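Local coordinates for protein endo-N-acetyl-beta-D-glucosaminidase (Hypocrea jecorina, PDB 4AC1) that probably trims N-linked glycans from secreted cellulases as a family 18 endo-N-acetyl-beta-D-glucosaminidase, cleaving between the two core N-acetylglucosamines, at residues P156-L161 against T188-G193; D184-Q189 against P213-A218; F9-D14 against G254-N259; Q220-E225 against F258-G263. All blocks are in the same frame, centred on the assembly; numbering follows the deposited sequence.

Interaction 1: residues P156-L161 against T188-G193. With ACT (acetate ion), chain D.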
loop_
_atom_site.group_PDB
_atom_site.type_symbol
_atom_site.label_atom_id
_atom_site.label_comp_id
_atom_site.label_asym_id
_atom_site.label_seq_id
_atom_site.Cartn_x
_atom_site.Cartn_y
_atom_site.Cartn_z
ATOM N N PRO A 156 -5.383 -6.367 0.751
ATOM C CA PRO A 156 -6.098 -7.544 0.251
ATOM C C PRO A 156 -6.286 -7.464 -1.259
ATOM O O PRO A 156 -6.466 -6.381 -1.807
ATOM C CB PRO A 156 -7.464 -7.417 0.927
ATOM C CG PRO A 156 -7.626 -5.948 1.180
ATOM C CD PRO A 156 -6.265 -5.447 1.496
ATOM N N VAL A 157 -6.265 -8.611 -1.928
ATOM C CA VAL A 157 -6.753 -8.644 -3.296
ATOM C C VAL A 157 -8.272 -8.468 -3.223
ATOM O O VAL A 157 -8.906 -8.829 -2.233
ATOM C CB VAL A 157 -6.320 -9.920 -4.051
ATOM C CG1 VAL A 157 -4.807 -10.064 -4.018
ATOM C CG2 VAL A 157 -7.005 -11.158 -3.501
ATOM N N ALA A 158 -8.866 -7.895 -4.262
ATOM C CA ALA A 158 -10.266 -7.489 -4.175
ATOM C C ALA A 158 -11.211 -8.622 -3.757
ATOM O O ALA A 158 -12.043 -8.429 -2.873
ATOM C CB ALA A 158 -10.723 -6.866 -5.490
ATOM N N SER A 159 -11.061 -9.799 -4.369
ATOM C CA SER A 159 -11.912 -10.954 -4.072
ATOM C C SER A 159 -11.803 -11.399 -2.607
ATOM O O SER A 159 -12.698 -12.062 -2.097
ATOM C CB SER A 159 -11.621 -12.116 -5.025
ATOM O OG SER A 159 -10.237 -12.383 -5.065
ATOM N N ALA A 160 -10.712 -11.053 -1.928
ATOM C CA ALA A 160 -10.576 -11.393 -0.503
ATOM C C ALA A 160 -11.537 -10.612 0.385
ATOM O O ALA A 160 -11.785 -11.001 1.530
ATOM C CB ALA A 160 -9.147 -11.201 -0.037
ATOM N N LEU A 161 -12.085 -9.530 -0.154
ATOM C CA LEU A 161 -13.089 -8.727 0.551
ATOM C C LEU A 161 -14.514 -9.093 0.117
ATOM O O LEU A 161 -15.490 -8.452 0.526
ATOM C CB LEU A 161 -12.833 -7.234 0.347
ATOM C CG LEU A 161 -11.454 -6.703 0.756
ATOM C CD1 LEU A 161 -11.433 -5.195 0.666
ATOM C CD2 LEU A 161 -11.031 -7.189 2.133
ATOM N N THR A 188 -6.809 -2.005 -1.958
ATOM C CA THR A 188 -7.492 -3.187 -2.477
ATOM C C THR A 188 -7.056 -3.464 -3.913
ATOM O O THR A 188 -7.159 -2.597 -4.785
ATOM C CB THR A 188 -9.019 -3.046 -2.317
ATOM O OG1 THR A 188 -9.332 -2.788 -0.942
ATOM C CG2 THR A 188 -9.742 -4.318 -2.695
ATOM N N GLN A 189 -6.510 -4.659 -4.138
ATOM C CA GLN A 189 -5.881 -4.955 -5.423
ATOM C C GLN A 189 -6.913 -5.430 -6.455
ATOM O O GLN A 189 -7.294 -6.608 -6.466
ATOM C CB GLN A 189 -4.750 -5.975 -5.247
ATOM C CG GLN A 189 -3.807 -5.659 -4.083
ATOM C CD GLN A 189 -2.547 -6.504 -4.082
ATOM O OE1 GLN A 189 -1.974 -6.750 -5.141
ATOM N NE2 GLN A 189 -2.109 -6.951 -2.913
ATOM N N PHE A 190 -7.371 -4.499 -7.299
ATOM C CA PHE A 190 -8.280 -4.799 -8.416
ATOM C C PHE A 190 -7.469 -5.145 -9.670
ATOM O O PHE A 190 -7.523 -4.443 -10.698
ATOM C CB PHE A 190 -9.227 -3.620 -8.710
ATOM C CG PHE A 190 -10.241 -3.342 -7.618
ATOM C CD1 PHE A 190 -9.912 -2.550 -6.513
ATOM C CD2 PHE A 190 -11.537 -3.847 -7.714
ATOM C CE1 PHE A 190 -10.851 -2.287 -5.522
ATOM C CE2 PHE A 190 -12.487 -3.586 -6.730
ATOM C CZ PHE A 190 -12.141 -2.797 -5.631
ATOM N N TYR A 191 -6.716 -6.229 -9.579
ATOM C CA TYR A 191 -5.876 -6.693 -10.678
ATOM C C TYR A 191 -5.425 -8.121 -10.408
ATOM O O TYR A 191 -5.802 -8.702 -9.384
ATOM C CB TYR A 191 -4.696 -5.741 -10.935
ATOM C CG TYR A 191 -3.920 -5.246 -9.728
ATOM C CD1 TYR A 191 -2.820 -5.952 -9.229
ATOM C CD2 TYR A 191 -4.212 -3.998 -9.159
ATOM C CE1 TYR A 191 -2.060 -5.463 -8.143
ATOM C CE2 TYR A 191 -3.467 -3.498 -8.093
ATOM C CZ TYR A 191 -2.399 -4.227 -7.588
ATOM O OH TYR A 191 -1.683 -3.691 -6.536
ATOM N N SER A 192 -4.657 -8.687 -11.346
ATOM C CA SER A 192 -4.116 -10.049 -11.244
ATOM C C SER A 192 -5.189 -11.128 -11.258
ATOM O O SER A 192 -4.916 -12.286 -10.935
ATOM C CB SER A 192 -3.203 -10.197 -10.022
ATOM O OG SER A 192 -2.121 -9.301 -10.143
ATOM N N GLY A 193 -6.394 -10.753 -11.676
ATOM C CA GLY A 193 -7.506 -11.689 -11.771
ATOM C C GLY A 193 -8.501 -11.553 -10.633
ATOM O O GLY A 193 -9.601 -12.071 -10.710
HETATM C C ACT D . 0.546 -4.918 -4.341
HETATM O O ACT D . 0.441 -4.899 -5.587
HETATM O OXT ACT D . 1.016 -5.963 -3.839
HETATM C CH3 ACT D . 0.101 -3.754 -3.517
#

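Interaction 2: residues D184-Q189 against P213-A218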
loop_
_atom_site.group_PDB
_atom_site.type_symbol
_atom_site.label_atom_id
_atom_site.label_comp_id
_atom_site.label_asym_id
_atom_site.label_seq_id
_atom_site.Cartn_x
_atom_site.Cartn_y
_atom_site.Cartn_z
ATOM N N ASP A 184 -6.719 1.686 9.041
ATOM C CA ASP A 184 -7.155 2.935 8.415
ATOM C C ASP A 184 -7.825 2.735 7.062
ATOM O O ASP A 184 -8.818 3.397 6.774
ATOM C CB ASP A 184 -6.017 3.959 8.368
ATOM C CG ASP A 184 -5.557 4.329 9.741
ATOM O OD1 ASP A 184 -6.274 5.104 10.417
ATOM O OD2 ASP A 184 -4.539 3.797 10.214
ATOM N N TRP A 185 -7.280 1.831 6.244
ATOM C CA TRP A 185 -7.909 1.478 4.969
ATOM C C TRP A 185 -7.280 0.228 4.375
ATOM O O TRP A 185 -6.261 -0.278 4.879
ATOM C CB TRP A 185 -7.890 2.644 3.952
ATOM C CG TRP A 185 -6.558 2.924 3.318
ATOM C CD1 TRP A 185 -6.039 2.322 2.205
ATOM C CD2 TRP A 185 -5.578 3.885 3.748
ATOM N NE1 TRP A 185 -4.803 2.832 1.915
ATOM C CE2 TRP A 185 -4.501 3.803 2.838
ATOM C CE3 TRP A 185 -5.501 4.800 4.812
ATOM C CZ2 TRP A 185 -3.350 4.578 2.967
ATOM C CZ3 TRP A 185 -4.365 5.585 4.927
ATOM C CH2 TRP A 185 -3.300 5.464 4.007
ATOM N N TYR A 186 -7.916 -0.253 3.307
ATOM C CA TYR A 186 -7.480 -1.414 2.556
ATOM C C TYR A 186 -7.057 -0.982 1.153
ATOM O O TYR A 186 -7.867 -0.436 0.388
ATOM C CB TYR A 186 -8.613 -2.447 2.486
ATOM C CG TYR A 186 -9.104 -2.915 3.844
ATOM C CD1 TYR A 186 -8.444 -3.940 4.521
ATOM C CD2 TYR A 186 -10.231 -2.337 4.447
ATOM C CE1 TYR A 186 -8.868 -4.362 5.763
ATOM C CE2 TYR A 186 -10.669 -2.768 5.708
ATOM C CZ TYR A 186 -9.987 -3.789 6.343
ATOM O OH TYR A 186 -10.426 -4.201 7.587
ATOM N N ASN A 187 -5.780 -1.197 0.845
ATOM C CA ASN A 187 -5.221 -0.961 -0.484
ATOM C C ASN A 187 -5.639 -2.133 -1.346
ATOM O O ASN A 187 -4.943 -3.147 -1.433
ATOM C CB ASN A 187 -3.699 -0.886 -0.385
ATOM C CG ASN A 187 -3.236 0.359 0.321
ATOM O OD1 ASN A 187 -3.496 1.474 -0.142
ATOM N ND2 ASN A 187 -2.564 0.179 1.462
ATOM N N THR A 188 -6.809 -2.005 -1.958
ATOM C CA THR A 188 -7.492 -3.187 -2.477
ATOM C C THR A 188 -7.056 -3.464 -3.913
ATOM O O THR A 188 -7.159 -2.597 -4.785
ATOM C CB THR A 188 -9.019 -3.046 -2.317
ATOM O OG1 THR A 188 -9.332 -2.788 -0.942
ATOM C CG2 THR A 188 -9.742 -4.318 -2.695
ATOM N N GLN A 189 -6.510 -4.659 -4.138
ATOM C CA GLN A 189 -5.881 -4.955 -5.423
ATOM C C GLN A 189 -6.913 -5.430 -6.455
ATOM O O GLN A 189 -7.294 -6.608 -6.466
ATOM C CB GLN A 189 -4.750 -5.975 -5.247
ATOM C CG GLN A 189 -3.807 -5.659 -4.083
ATOM C CD GLN A 189 -2.547 -6.504 -4.082
ATOM O OE1 GLN A 189 -1.974 -6.750 -5.141
ATOM N NE2 GLN A 189 -2.109 -6.951 -2.913
ATOM N N PRO A 213 -16.905 2.390 2.076
ATOM C CA PRO A 213 -16.210 3.051 0.971
ATOM C C PRO A 213 -14.988 3.865 1.415
ATOM O O PRO A 213 -13.956 3.839 0.755
ATOM C CB PRO A 213 -17.283 3.984 0.392
ATOM C CG PRO A 213 -18.551 3.280 0.664
ATOM C CD PRO A 213 -18.366 2.620 2.014
ATOM N N ALA A 214 -15.097 4.568 2.545
ATOM C CA ALA A 214 -13.978 5.345 3.074
ATOM C C ALA A 214 -12.739 4.491 3.331
ATOM O O ALA A 214 -11.621 5.012 3.328
ATOM C CB ALA A 214 -14.389 6.091 4.355
ATOM N N LYS A 215 -12.925 3.192 3.551
ATOM C CA LYS A 215 -11.784 2.305 3.815
ATOM C C LYS A 215 -11.380 1.440 2.627
ATOM O O LYS A 215 -10.456 0.643 2.747
ATOM C CB LYS A 215 -12.066 1.414 5.017
ATOM C CG LYS A 215 -12.352 2.174 6.282
ATOM C CD LYS A 215 -12.638 1.184 7.378
ATOM C CE LYS A 215 -11.326 0.781 7.973
ATOM N NZ LYS A 215 -11.466 -0.105 9.154
ATOM N N VAL A 216 -12.058 1.582 1.494
ATOM C CA VAL A 216 -11.714 0.782 0.312
ATOM C C VAL A 216 -11.063 1.683 -0.743
ATOM O O VAL A 216 -11.738 2.460 -1.425
ATOM C CB VAL A 216 -12.941 0.034 -0.263
ATOM C CG1 VAL A 216 -12.511 -0.848 -1.423
ATOM C CG2 VAL A 216 -13.598 -0.805 0.818
ATOM N N VAL A 217 -9.743 1.606 -0.815
ATOM C CA VAL A 217 -8.951 2.277 -1.841
ATOM C C VAL A 217 -8.869 1.354 -3.051
ATOM O O VAL A 217 -8.556 0.164 -2.933
ATOM C CB VAL A 217 -7.536 2.607 -1.302
ATOM C CG1 VAL A 217 -6.572 2.935 -2.418
ATOM C CG2 VAL A 217 -7.617 3.770 -0.337
ATOM N N ALA A 218 -9.217 1.915 -4.207
ATOM C CA ALA A 218 -9.175 1.189 -5.484
ATOM C C ALA A 218 -7.765 1.075 -6.030
ATOM O O ALA A 218 -7.223 2.028 -6.601
ATOM C CB ALA A 218 -10.083 1.845 -6.480
#

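Interaction 3: residues F9-D14 against G254-N259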
loop_
_atom_site.group_PDB
_atom_site.type_symbol
_atom_site.label_atom_id
_atom_site.label_comp_id
_atom_site.label_asym_id
_atom_site.label_seq_id
_atom_site.Cartn_x
_atom_site.Cartn_y
_atom_site.Cartn_z
ATOM N N PHE A 9 6.206 2.806 -4.118
ATOM C CA PHE A 9 7.530 3.150 -4.628
ATOM C C PHE A 9 8.465 1.994 -4.258
ATOM O O PHE A 9 9.045 1.982 -3.161
ATOM C CB PHE A 9 7.966 4.473 -3.976
ATOM C CG PHE A 9 9.243 5.065 -4.529
ATOM C CD1 PHE A 9 9.242 5.812 -5.704
ATOM C CD2 PHE A 9 10.441 4.913 -3.838
ATOM C CE1 PHE A 9 10.433 6.366 -6.198
ATOM C CE2 PHE A 9 11.627 5.460 -4.316
ATOM C CZ PHE A 9 11.623 6.190 -5.498
ATOM N N GLN A 10 8.535 0.983 -5.134
ATOM C CA GLN A 10 9.365 -0.214 -4.905
ATOM C C GLN A 10 10.687 -0.147 -5.660
ATOM O O GLN A 10 11.753 -0.414 -5.095
ATOM C CB GLN A 10 8.643 -1.514 -5.263
ATOM C CG GLN A 10 9.406 -2.723 -4.734
ATOM C CD GLN A 10 8.848 -4.040 -5.194
ATOM O OE1 GLN A 10 8.984 -4.416 -6.360
ATOM N NE2 GLN A 10 8.238 -4.763 -4.283
ATOM N N THR A 11 10.601 0.195 -6.944
ATOM C CA THR A 11 11.774 0.370 -7.796
ATOM C C THR A 11 12.335 1.749 -7.497
ATOM O O THR A 11 11.700 2.773 -7.797
ATOM C CB THR A 11 11.411 0.229 -9.276
ATOM O OG1 THR A 11 10.840 -1.062 -9.487
ATOM C CG2 THR A 11 12.648 0.363 -10.172
ATOM N N THR A 12 13.530 1.760 -6.905
ATOM C CA THR A 12 14.116 2.958 -6.310
ATOM C C THR A 12 15.289 3.509 -7.118
ATOM O O THR A 12 15.713 4.645 -6.910
ATOM C CB THR A 12 14.614 2.674 -4.867
ATOM O OG1 THR A 12 15.580 1.612 -4.912
ATOM C CG2 THR A 12 13.452 2.274 -3.944
ATOM N N HIS A 13 15.800 2.675 -8.024
ATOM C CA HIS A 13 16.967 2.992 -8.850
ATOM C C HIS A 13 16.690 2.538 -10.271
ATOM O O HIS A 13 15.987 1.553 -10.489
ATOM C CB HIS A 13 18.218 2.270 -8.324
ATOM C CG HIS A 13 18.693 2.770 -6.996
ATOM N ND1 HIS A 13 17.954 2.626 -5.841
ATOM C CD2 HIS A 13 19.836 3.401 -6.634
ATOM C CE1 HIS A 13 18.615 3.160 -4.828
ATOM N NE2 HIS A 13 19.759 3.640 -5.284
ATOM N N ASP A 14 17.256 3.258 -11.234
ATOM C CA ASP A 14 17.034 2.943 -12.643
ATOM C C ASP A 14 18.012 1.878 -13.142
ATOM O O ASP A 14 18.831 1.370 -12.365
ATOM C CB ASP A 14 17.085 4.217 -13.498
ATOM C CG ASP A 14 18.470 4.848 -13.549
ATOM O OD1 ASP A 14 19.468 4.160 -13.251
ATOM O OD2 ASP A 14 18.561 6.045 -13.903
ATOM N N GLY A 254 -1.654 3.183 -6.759
ATOM C CA GLY A 254 -0.986 2.721 -7.969
ATOM C C GLY A 254 0.235 1.870 -7.677
ATOM O O GLY A 254 1.142 2.297 -6.942
ATOM N N TRP A 255 0.260 0.676 -8.268
ATOM C CA TRP A 255 1.438 -0.202 -8.275
ATOM C C TRP A 255 2.064 -0.168 -9.682
ATOM O O TRP A 255 1.447 -0.676 -10.619
ATOM C CB TRP A 255 1.065 -1.654 -7.912
ATOM C CG TRP A 255 2.301 -2.467 -7.851
ATOM C CD1 TRP A 255 2.933 -3.086 -8.892
ATOM C CD2 TRP A 255 3.131 -2.666 -6.699
ATOM N NE1 TRP A 255 4.090 -3.682 -8.456
ATOM C CE2 TRP A 255 4.242 -3.431 -7.113
ATOM C CE3 TRP A 255 3.043 -2.270 -5.354
ATOM C CZ2 TRP A 255 5.256 -3.827 -6.226
ATOM C CZ3 TRP A 255 4.051 -2.655 -4.469
ATOM C CH2 TRP A 255 5.139 -3.434 -4.911
ATOM N N GLU A 256 3.248 0.418 -9.875
ATOM C CA GLU A 256 4.005 1.207 -8.893
ATOM C C GLU A 256 4.596 2.407 -9.648
ATOM O O GLU A 256 4.371 2.583 -10.855
ATOM C CB GLU A 256 5.119 0.369 -8.249
ATOM C CG GLU A 256 6.052 -0.268 -9.273
ATOM C CD GLU A 256 7.505 -0.341 -8.824
ATOM O OE1 GLU A 256 7.948 0.483 -7.984
ATOM O OE2 GLU A 256 8.217 -1.235 -9.328
ATOM N N TYR A 257 5.363 3.244 -8.962
ATOM C CA TYR A 257 5.669 4.564 -9.506
ATOM C C TYR A 257 6.445 4.620 -10.825
ATOM O O TYR A 257 5.973 5.213 -11.806
ATOM C CB TYR A 257 6.406 5.417 -8.474
ATOM C CG TYR A 257 6.858 6.773 -8.987
ATOM C CD1 TYR A 257 5.934 7.726 -9.437
ATOM C CD2 TYR A 257 8.212 7.104 -9.016
ATOM C CE1 TYR A 257 6.355 8.977 -9.886
ATOM C CE2 TYR A 257 8.644 8.358 -9.479
ATOM C CZ TYR A 257 7.707 9.288 -9.903
ATOM O OH TYR A 257 8.096 10.536 -10.349
ATOM N N PHE A 258 7.642 4.035 -10.830
ATOM C CA PHE A 258 8.728 4.479 -11.726
ATOM C C PHE A 258 8.478 4.415 -13.231
ATOM O O PHE A 258 9.127 5.130 -13.986
ATOM C CB PHE A 258 10.040 3.745 -11.412
ATOM C CG PHE A 258 10.176 2.432 -12.118
ATOM C CD1 PHE A 258 9.368 1.351 -11.767
ATOM C CD2 PHE A 258 11.103 2.281 -13.153
ATOM C CE1 PHE A 258 9.489 0.142 -12.420
ATOM C CE2 PHE A 258 11.230 1.075 -13.820
ATOM C CZ PHE A 258 10.429 0.007 -13.457
ATOM N N ASN A 259 7.565 3.550 -13.659
ATOM C CA ASN A 259 7.325 3.325 -15.087
ATOM C C ASN A 259 5.880 3.566 -15.469
ATOM O O ASN A 259 5.437 3.170 -16.549
ATOM C CB ASN A 259 7.746 1.895 -15.485
ATOM C CG ASN A 259 6.956 0.815 -14.742
ATOM O OD1 ASN A 259 6.185 1.107 -13.836
ATOM N ND2 ASN A 259 7.146 -0.434 -15.131
HETATM O O HOH W 1 8.858 3.119 -8.320
#

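Interaction 4: residues Q220-E225 against F258-G263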
loop_
_atom_site.group_PDB
_atom_site.type_symbol
_atom_site.label_atom_id
_atom_site.label_comp_id
_atom_site.label_asym_id
_atom_site.label_seq_id
_atom_site.Cartn_x
_atom_site.Cartn_y
_atom_site.Cartn_z
ATOM N N GLN A 220 -4.774 -0.077 -8.461
ATOM C CA GLN A 220 -4.585 -0.144 -9.915
ATOM C C GLN A 220 -3.137 -0.402 -10.294
ATOM O O GLN A 220 -2.210 0.187 -9.726
ATOM C CB GLN A 220 -5.002 1.187 -10.544
ATOM C CG GLN A 220 -6.495 1.459 -10.465
ATOM C CD GLN A 220 -7.258 0.626 -11.465
ATOM O OE1 GLN A 220 -7.381 1.011 -12.627
ATOM N NE2 GLN A 220 -7.762 -0.522 -11.028
ATOM N N LEU A 221 -2.942 -1.278 -11.270
ATOM C CA LEU A 221 -1.657 -1.344 -11.945
ATOM C C LEU A 221 -1.445 -0.054 -12.745
ATOM O O LEU A 221 -2.363 0.434 -13.404
ATOM C CB LEU A 221 -1.592 -2.555 -12.884
ATOM C CG LEU A 221 -1.613 -3.938 -12.235
ATOM C CD1 LEU A 221 -1.613 -5.008 -13.316
ATOM C CD2 LEU A 221 -0.434 -4.146 -11.298
ATOM N N THR A 222 -0.241 0.494 -12.690
ATOM C CA THR A 222 0.067 1.708 -13.441
ATOM C C THR A 222 0.509 1.413 -14.876
ATOM O O THR A 222 0.583 2.322 -15.710
ATOM C CB THR A 222 1.148 2.540 -12.753
ATOM O OG1 THR A 222 2.344 1.761 -12.660
ATOM C CG2 THR A 222 0.690 2.995 -11.359
ATOM N N THR A 223 0.808 0.141 -15.146
ATOM C CA THR A 223 1.215 -0.309 -16.488
ATOM C C THR A 223 0.545 -1.650 -16.753
ATOM O O THR A 223 0.105 -2.306 -15.815
ATOM C CB THR A 223 2.737 -0.569 -16.600
ATOM O OG1 THR A 223 3.058 -1.773 -15.894
ATOM C CG2 THR A 223 3.562 0.586 -16.056
ATOM N N PRO A 224 0.495 -2.079 -18.038
ATOM C CA PRO A 224 -0.056 -3.392 -18.381
ATOM C C PRO A 224 0.961 -4.540 -18.233
ATOM O O PRO A 224 0.759 -5.635 -18.791
ATOM C CB PRO A 224 -0.517 -3.216 -19.841
ATOM C CG PRO A 224 0.055 -1.950 -20.320
ATOM C CD PRO A 224 0.872 -1.313 -19.240
ATOM N N GLU A 225 2.044 -4.301 -17.489
ATOM C CA GLU A 225 2.995 -5.363 -17.130
ATOM C C GLU A 225 2.423 -6.194 -15.989
ATOM O O GLU A 225 2.898 -6.161 -14.834
ATOM C CB GLU A 225 4.353 -4.786 -16.747
ATOM C CG GLU A 225 5.080 -4.081 -17.877
ATOM C CD GLU A 225 6.552 -3.885 -17.578
ATOM O OE1 GLU A 225 6.967 -4.118 -16.421
ATOM O OE2 GLU A 225 7.300 -3.505 -18.501
ATOM N N PHE A 258 7.642 4.035 -10.830
ATOM C CA PHE A 258 8.728 4.479 -11.726
ATOM C C PHE A 258 8.478 4.415 -13.231
ATOM O O PHE A 258 9.127 5.130 -13.986
ATOM C CB PHE A 258 10.040 3.745 -11.412
ATOM C CG PHE A 258 10.176 2.432 -12.118
ATOM C CD1 PHE A 258 9.368 1.351 -11.767
ATOM C CD2 PHE A 258 11.103 2.281 -13.153
ATOM C CE1 PHE A 258 9.489 0.142 -12.420
ATOM C CE2 PHE A 258 11.230 1.075 -13.820
ATOM C CZ PHE A 258 10.429 0.007 -13.457
ATOM N N ASN A 259 7.565 3.550 -13.659
ATOM C CA ASN A 259 7.325 3.325 -15.087
ATOM C C ASN A 259 5.880 3.566 -15.469
ATOM O O ASN A 259 5.437 3.170 -16.549
ATOM C CB ASN A 259 7.746 1.895 -15.485
ATOM C CG ASN A 259 6.956 0.815 -14.742
ATOM O OD1 ASN A 259 6.185 1.107 -13.836
ATOM N ND2 ASN A 259 7.146 -0.434 -15.131
ATOM N N SER A 260 5.143 4.241 -14.593
ATOM C CA SER A 260 3.714 4.449 -14.797
ATOM C C SER A 260 3.367 5.011 -16.163
ATOM O O SER A 260 3.949 5.998 -16.597
ATOM C CB SER A 260 3.188 5.420 -13.763
ATOM O OG SER A 260 3.314 4.913 -12.455
ATOM N N LEU A 261 2.378 4.407 -16.813
ATOM C CA LEU A 261 1.750 5.034 -17.982
ATOM C C LEU A 261 0.950 6.252 -17.525
ATOM O O LEU A 261 0.484 6.258 -16.386
ATOM C CB LEU A 261 0.844 4.040 -18.715
ATOM C CG LEU A 261 1.579 2.909 -19.430
ATOM C CD1 LEU A 261 0.582 1.997 -20.144
ATOM C CD2 LEU A 261 2.613 3.430 -20.422
ATOM N N PRO A 262 0.759 7.261 -18.402
ATOM C CA PRO A 262 1.143 7.317 -19.820
ATOM C C PRO A 262 2.580 7.757 -20.085
ATOM O O PRO A 262 3.093 7.534 -21.181
ATOM C CB PRO A 262 0.185 8.372 -20.381
ATOM C CG PRO A 262 -0.023 9.313 -19.245
ATOM C CD PRO A 262 -0.097 8.409 -18.036
ATOM N N GLY A 263 3.232 8.370 -19.105
ATOM C CA GLY A 263 4.538 8.979 -19.334
ATOM C C GLY A 263 5.721 8.027 -19.297
ATOM O O GLY A 263 6.827 8.392 -19.702
HETATM O O HOH W 2 5.602 -2.674 -14.640
#

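Interaction 1: residues P156-L161 against T188-G193
The zinc-bearing rim of the (beta/alpha)8 barrel is built here where strand 185-189 ends, as Gln189 forms a single beta bridge with Val157 in the loop that follows strand 151-154. Two backbone bonds make the bridge. Gln189 N reaches Pro156 O at 2.9 Å, almost straight at 168° and in the carbonyl plane. Ala158 N returns to Gln189 O at 3.0 Å from well above that carbonyl's plane, just where the 158-161 chain curls into a 3-10 turn. The curl presents Ala158 to two partners: its CA rests 3.5 Å from Thr188 CG2, and its CB lies over one face of the Phe190 ring, 4.0 Å from the centroid, a CH-pi contact. Leu161 meets Thr188 tip to tip, with Leu161 CD1 3.6 Å from Thr188 OG1. The Gln189 side chain runs elsewhere, past Pro156 O. With CG beside the backbone N (chi1 -47°) and the chain extended beyond it, the amide points into the metal site, where OE1 shares the zinc ion with Glu127 and NE2 bonds Ala155 O. Holding both ends of the amide in this way fixes its flip. A bound acetate, probably from the crystallisation liquor, approaches the same group: its O is 3.1 Å from Gln189 OE1 and accepts a 2.6 Å bond from Tyr191 OH, lying at the edge of the Tyr191 ring, in its plane. Around the bridge, Phe190 packs on Tyr203 and Ile206 of helix 201-208, Leu161 on Ile206 and on Tyr172 of helix 172-179, and Tyr191 on Leu221 of strand 216-221.

Interaction 2: residues D184-Q189 against P213-A218
Tyr186 O is gripped from two directions: Val217 N donates to it at 3.0 Å, nearly along the C=O axis, and Thr188 OG1 of its own strand adds a weak bond. Around this carbonyl the parallel pairing of strands 185-189 and 216-218 is completed by Tyr186 N to Lys215 O at 2.8 Å and by Thr188 N to Val217 O at 3.0 Å. The short segments run at 31° to each other, the twist of neighbouring strands in a beta-alpha-beta unit closed through helix 201-208.

On the face carrying Asn187 and Val217, the indole of Trp185 crosses Val217, with CD1 3.3 Å from Val217 CG2. Trp185 NE1 bonds Asn187 OD1 at 2.8 Å; the acceptor lies in the ring plane, while the donor stands 53° out of the amide carbonyl plane. An alanine at Trp185 would probably leave Asn187 OD1 without this donor and open a gap beside Val217 CG2. Just before strand 216-221 the Lys215 chain bends at chi3 (86°), bringing CE within 3.8 Å of Asp184 O, and its NZ bonds Gly180 O and Gln176 OE1.

Trp185 and Asn187 also touch Ile6 of strand 4-9, which places this face in the barrel interior. There the indole N-H pays for a buried amide oxygen, so the polar pair is settled among the apolar side chains, which probably restrains the amide's rotation.

Interaction 3: residues F9-D14 against G254-N259
Where the first and last strands of the barrel meet, the Glu256 carboxylate ties down the chain leaving strand 4-9. The peptide bond between Trp255 and Glu256 is cis, a non-proline cis bond at the end of the last strand, as in family 18 relatives. Glu256 OE1 accepts two backbone N-H groups: Thr11 N at 2.9 Å, nearly straight (175°) on the syn lone pair, and Gln10 N at 3.0 Å, from out of the carboxylate plane. Glu256 OE2 takes Thr11 OG1 at 2.6 Å. A water donates to both Glu256 OE1 and Thr11 O and accepts from Phe258 N.

With Thr11 OG1 beside the backbone N (chi1 -59°), CG2 lies anti to it and sits over the centre of the Phe258 ring, 3.6 Å from the centroid; Asn259 CB covers the opposite face. Gln10 brings its amide to the edge of Trp255, NE2 3.4 Å from CH2, with the two planes at 89°, and NE2 bonds Ser40 OG. The Trp255 side chain lies about 5 Å from the bound zinc ion (nearest atoms). Deeper, Phe9 lies beside Tyr257 with CE1 3.7 Å from Tyr257 CD2.

An alanine at Glu256 would probably leave the N-H groups of Gln10 and Thr11, and the Thr11 hydroxyl, without their acceptor. Four donors, the water included, converge on this carboxylate, an environment likely to hold residues 10-11 against the chain just past strand 251-255 and to favour the ionised form.

Interaction 4: residues Q220-E225 against F258-G263
Thr222 packs against Ser260 where the loops after barrel strands 216-221 and 251-255 meet, Thr222 CB lying 3.2 Å from Ser260 OG. The one direct backbone bond between the loops is close by: Leu261 N donates to Thr222 O at 3.0 Å, from 36° out of the carbonyl plane. The Thr223 and Asn259 side chains cross at about a right angle, with Thr223 CG2 3.5 Å from Asn259 OD1. Leu261 crosses Pro224 in the same way, and its CD1 lies 3.4 Å from Pro224 CD, tighter than usual for two carbons.

A second shell sets these groups. Thr222 OG1 bonds Glu256 O, and Ser260 OG bonds the carbonyls of Glu256 and Tyr257, so both hydroxyls are tied to the chain just past strand 251-255. Trp271 of helix 270-279 packs on both residues. Thr223 OG1, placed between the backbone N and the carbonyl carbon (chi1 73°), accepts Glu225 N at 3.2 Å in an ST turn. The extended Glu225 chain carries its carboxylate to Asn259, the two flat groups 87° apart and bridged by a water that donates to Glu225 OE1 at 2.7 Å, accepts from Asn259 ND2 at 2.8 Å and lies 3.0 Å from Thr223 OG1.

How the interactions relate
All four contacts belong to one barrel sheet. Interactions 1 and 2 share Thr188 and Gln189 of strand 185-189, with centres about 11 Å apart; interactions 3 and 4 share Phe258 and Asn259, centres about 9 Å apart. Strand 216-221, between strands 185-189 and 251-255, connects the two pairs: interaction 2 uses its start and interaction 4 the loop that follows it. Along the chain, interaction 3 joins the ends of the first and last barrel strands and the loops after them and so encloses interactions 1 and 2, while interaction 4 opens after both have closed. Interactions 1 and 3, centres about 20 Å apart, touch through Tyr191 OH and Trp255 CB (3.7 Å), beside the zinc and acetate.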